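Local coordinates for mitogen-activated protein kinase, putative (Map kinase-like protein) (Leishmania major, PDB 3PG1) that probably binds ATP and phosphorylates proteins on serine or threonine, acting as a MAP kinase, at residues Asn164-Asp169 with Thr174-Asn179. Sequence-based numbering, arbitrary orientation.
Sequences NILLAD and TICDFN
Leu-166 and Thr-174 pair through two backbone hydrogen bonds, Leu-166 N to Thr-174 O at 2.8 Å and Thr-174 N to Leu-166 O at 2.9 Å. A third, from Cys-176 N to Asn-164 O (3.0 Å), carries the antiparallel pairing past the end of strand 173-175. On the Leu-166 and Thr-174 face, the Cys-176 sulfur packs against the leucine branch, its SG 3.8 Å from Leu-166 CD1. With SG between its own backbone N and carbonyl carbon (chi1 74°), the same sulfur also comes within 3.8 Å of Asn-164 CB. Asn-164 CB meets Asp-177 CB at 4.0 Å, and the amide and carboxylate planes stand almost perpendicular, 83° apart. This hairpin is the one that, in protein kinases, links the catalytic loop to the DFG motif, here Asp-177, Phe-178 and Asn-179, with asparagine in the glycine position. Ile-165 and Ile-175 occupy the other face, a non-hydrogen-bonded pair, Ile-165 packing on Ile-143 and Ile-175 on Leu-147 of helix 133-152. Farther out, the Asn-164 amide is fixed at both ends, ND2 bonding to Asp-159 O and OD1 accepting from His-161 N, while His-157 NE2 bonds to Cys-176 O.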
ATOM      1  N   ASN A 164       0.209   4.436   4.554  1.00 36.63           N
ATOM      2  CA  ASN A 164      -0.785   3.951   3.582  1.00 35.60           C
ATOM      3  C   ASN A 164      -1.818   3.019   4.201  1.00 36.12           C
ATOM      4  O   ASN A 164      -2.564   2.320   3.500  1.00 33.61           O
ATOM      5  CB  ASN A 164      -0.171   3.421   2.257  1.00 37.50           C
ATOM      6  CG  ASN A 164       0.853   2.352   2.399  1.00 40.90           C
ATOM      7  OD1 ASN A 164       0.738   1.442   3.224  1.00 35.03           O
ATOM      8  ND2 ASN A 164       1.892   2.450   1.595  1.00 36.26           N
ATOM      9  N   ILE A 165      -1.886   3.050   5.529  1.00 31.60           N
ATOM     10  CA  ILE A 165      -2.912   2.323   6.270  1.00 30.49           C
ATOM     11  C   ILE A 165      -3.798   3.447   6.774  1.00 37.30           C
ATOM     12  O   ILE A 165      -3.375   4.206   7.647  1.00 36.85           O
ATOM     13  CB  ILE A 165      -2.340   1.431   7.401  1.00 31.91           C
ATOM     14  CG1 ILE A 165      -1.463   0.290   6.807  1.00 28.45           C
ATOM     15  CG2 ILE A 165      -3.515   0.852   8.237  1.00 31.40           C
ATOM     16  CD1 ILE A 165      -0.521  -0.389   7.820  1.00 30.74           C
ATOM     17  N   LEU A 166      -4.994   3.580   6.175  1.00 35.59           N
ATOM     18  CA  LEU A 166      -5.960   4.668   6.436  1.00 38.09           C
ATOM     19  C   LEU A 166      -7.038   4.296   7.435  1.00 43.17           C
ATOM     20  O   LEU A 166      -7.454   3.134   7.500  1.00 41.06           O
ATOM     21  CB  LEU A 166      -6.629   5.136   5.117  1.00 38.91           C
ATOM     22  CG  LEU A 166      -5.693   5.393   3.907  1.00 42.37           C
ATOM     23  CD1 LEU A 166      -6.473   6.046   2.740  1.00 44.28           C
ATOM     24  CD2 LEU A 166      -4.482   6.273   4.302  1.00 39.82           C
ATOM     25  N   LEU A 167      -7.475   5.294   8.218  1.00 42.65           N
ATOM     26  CA  LEU A 167      -8.493   5.177   9.254  1.00 44.33           C
ATOM     27  C   LEU A 167      -9.666   6.100   8.827  1.00 50.97           C
ATOM     28  O   LEU A 167      -9.457   7.288   8.566  1.00 48.35           O
ATOM     29  CB  LEU A 167      -7.952   5.743  10.598  1.00 46.61           C
ATOM     30  CG  LEU A 167      -6.946   5.010  11.509  1.00 52.25           C
ATOM     31  CD1 LEU A 167      -7.617   4.199  12.551  1.00 54.41           C
ATOM     32  CD2 LEU A 167      -5.754   4.403  10.799  1.00 53.42           C
ATOM     33  N   ALA A 168     -10.889   5.564   8.775  1.00 51.31           N
ATOM     34  CA  ALA A 168     -12.076   6.372   8.458  1.00 54.13           C
ATOM     35  C   ALA A 168     -12.501   7.069   9.753  1.00 61.89           C
ATOM     36  O   ALA A 168     -11.949   6.744  10.807  1.00 58.75           O
ATOM     37  CB  ALA A 168     -13.194   5.469   7.952  1.00 54.38           C
ATOM     38  N   ASP A 169     -13.485   8.015   9.702  1.00 66.15           N
ATOM     39  CA  ASP A 169     -13.983   8.695  10.912  1.00 68.99           C
ATOM     40  C   ASP A 169     -14.481   7.652  11.915  1.00 73.21           C
ATOM     41  O   ASP A 169     -14.274   7.799  13.122  1.00 73.78           O
ATOM     42  CB  ASP A 169     -15.097   9.700  10.570  1.00 74.46           C
ATOM     43  CG  ASP A 169     -14.616  10.866   9.737  1.00 94.38           C
ATOM     44  OD1 ASP A 169     -14.770  10.813   8.497  1.00 96.88           O
ATOM     45  OD2 ASP A 169     -14.084  11.838  10.325  1.00103.38           O
ATOM     46  N   THR A 174      -8.474   0.837   6.045  1.00 34.15           N
ATOM     47  CA  THR A 174      -8.423   0.669   4.601  1.00 33.30           C
ATOM     48  C   THR A 174      -6.933   0.773   4.169  1.00 35.57           C
ATOM     49  O   THR A 174      -6.203   1.652   4.628  1.00 35.26           O
ATOM     50  CB  THR A 174      -9.305   1.750   3.950  1.00 50.02           C
ATOM     51  OG1 THR A 174     -10.572   1.726   4.595  1.00 61.43           O
ATOM     52  CG2 THR A 174      -9.555   1.495   2.520  1.00 45.57           C
ATOM     53  N   ILE A 175      -6.509  -0.129   3.306  1.00 31.14           N
ATOM     54  CA  ILE A 175      -5.158  -0.108   2.740  1.00 31.15           C
ATOM     55  C   ILE A 175      -5.214   0.613   1.390  1.00 33.70           C
ATOM     56  O   ILE A 175      -6.054   0.288   0.559  1.00 32.52           O
ATOM     57  CB  ILE A 175      -4.617  -1.551   2.591  1.00 31.73           C
ATOM     58  CG1 ILE A 175      -4.475  -2.217   3.989  1.00 31.05           C
ATOM     59  CG2 ILE A 175      -3.248  -1.546   1.831  1.00 33.44           C
ATOM     60  CD1 ILE A 175      -3.902  -3.737   3.854  1.00 40.15           C
ATOM     61  N   CYS A 176      -4.268   1.515   1.147  1.00 32.21           N
ATOM     62  CA  CYS A 176      -4.169   2.202  -0.134  1.00 34.44           C
ATOM     63  C   CYS A 176      -2.756   2.073  -0.698  1.00 36.87           C
ATOM     64  O   CYS A 176      -1.873   1.435  -0.094  1.00 34.38           O
ATOM     65  CB  CYS A 176      -4.607   3.664  -0.020  1.00 36.85           C
ATOM     66  SG  CYS A 176      -3.411   4.740   0.813  1.00 41.28           S
ATOM     67  N   ASP A 177      -2.556   2.646  -1.896  1.00 35.58           N
ATOM     68  CA  ASP A 177      -1.273   2.688  -2.585  1.00 35.02           C
ATOM     69  C   ASP A 177      -0.699   1.301  -2.933  1.00 39.29           C
ATOM     70  O   ASP A 177       0.496   1.185  -3.145  1.00 37.94           O
ATOM     71  CB  ASP A 177      -0.263   3.518  -1.778  1.00 36.33           C
ATOM     72  CG  ASP A 177      -0.534   5.002  -1.811  1.00 48.36           C
ATOM     73  OD1 ASP A 177      -1.424   5.420  -2.574  1.00 46.91           O
ATOM     74  OD2 ASP A 177       0.165   5.747  -1.090  1.00 56.64           O
ATOM     75  N   PHE A 178      -1.553   0.269  -2.997  1.00 35.49           N
ATOM     76  CA  PHE A 178      -1.166  -1.087  -3.373  1.00 35.72           C
ATOM     77  C   PHE A 178      -1.039  -1.112  -4.910  1.00 47.02           C
ATOM     78  O   PHE A 178      -0.446  -2.033  -5.449  1.00 48.95           O
ATOM     79  CB  PHE A 178      -2.269  -2.086  -2.945  1.00 35.64           C
ATOM     80  CG  PHE A 178      -3.645  -1.772  -3.467  1.00 36.03           C
ATOM     81  CD1 PHE A 178      -4.081  -2.288  -4.688  1.00 38.29           C
ATOM     82  CD2 PHE A 178      -4.519  -0.972  -2.737  1.00 38.03           C
ATOM     83  CE1 PHE A 178      -5.349  -1.971  -5.194  1.00 39.60           C
ATOM     84  CE2 PHE A 178      -5.778  -0.630  -3.253  1.00 41.87           C
ATOM     85  CZ  PHE A 178      -6.191  -1.140  -4.479  1.00 40.68           C
ATOM     86  N   ASN A 179      -1.649  -0.120  -5.598  1.00 47.10           N
ATOM     87  CA  ASN A 179      -1.750  -0.010  -7.063  1.00 49.41           C
ATOM     88  C   ASN A 179      -0.659   0.818  -7.765  1.00 58.49           C
ATOM     89  O   ASN A 179      -0.754   1.066  -8.970  1.00 60.77           O
ATOM     90  CB  ASN A 179      -3.157   0.494  -7.446  1.00 48.68           C
ATOM     91  CG  ASN A 179      -3.460   1.891  -6.971  1.00 61.30           C
ATOM     92  OD1 ASN A 179      -3.171   2.265  -5.824  1.00 50.62           O
ATOM     93  ND2 ASN A 179      -4.106   2.673  -7.827  1.00 51.92           N
TER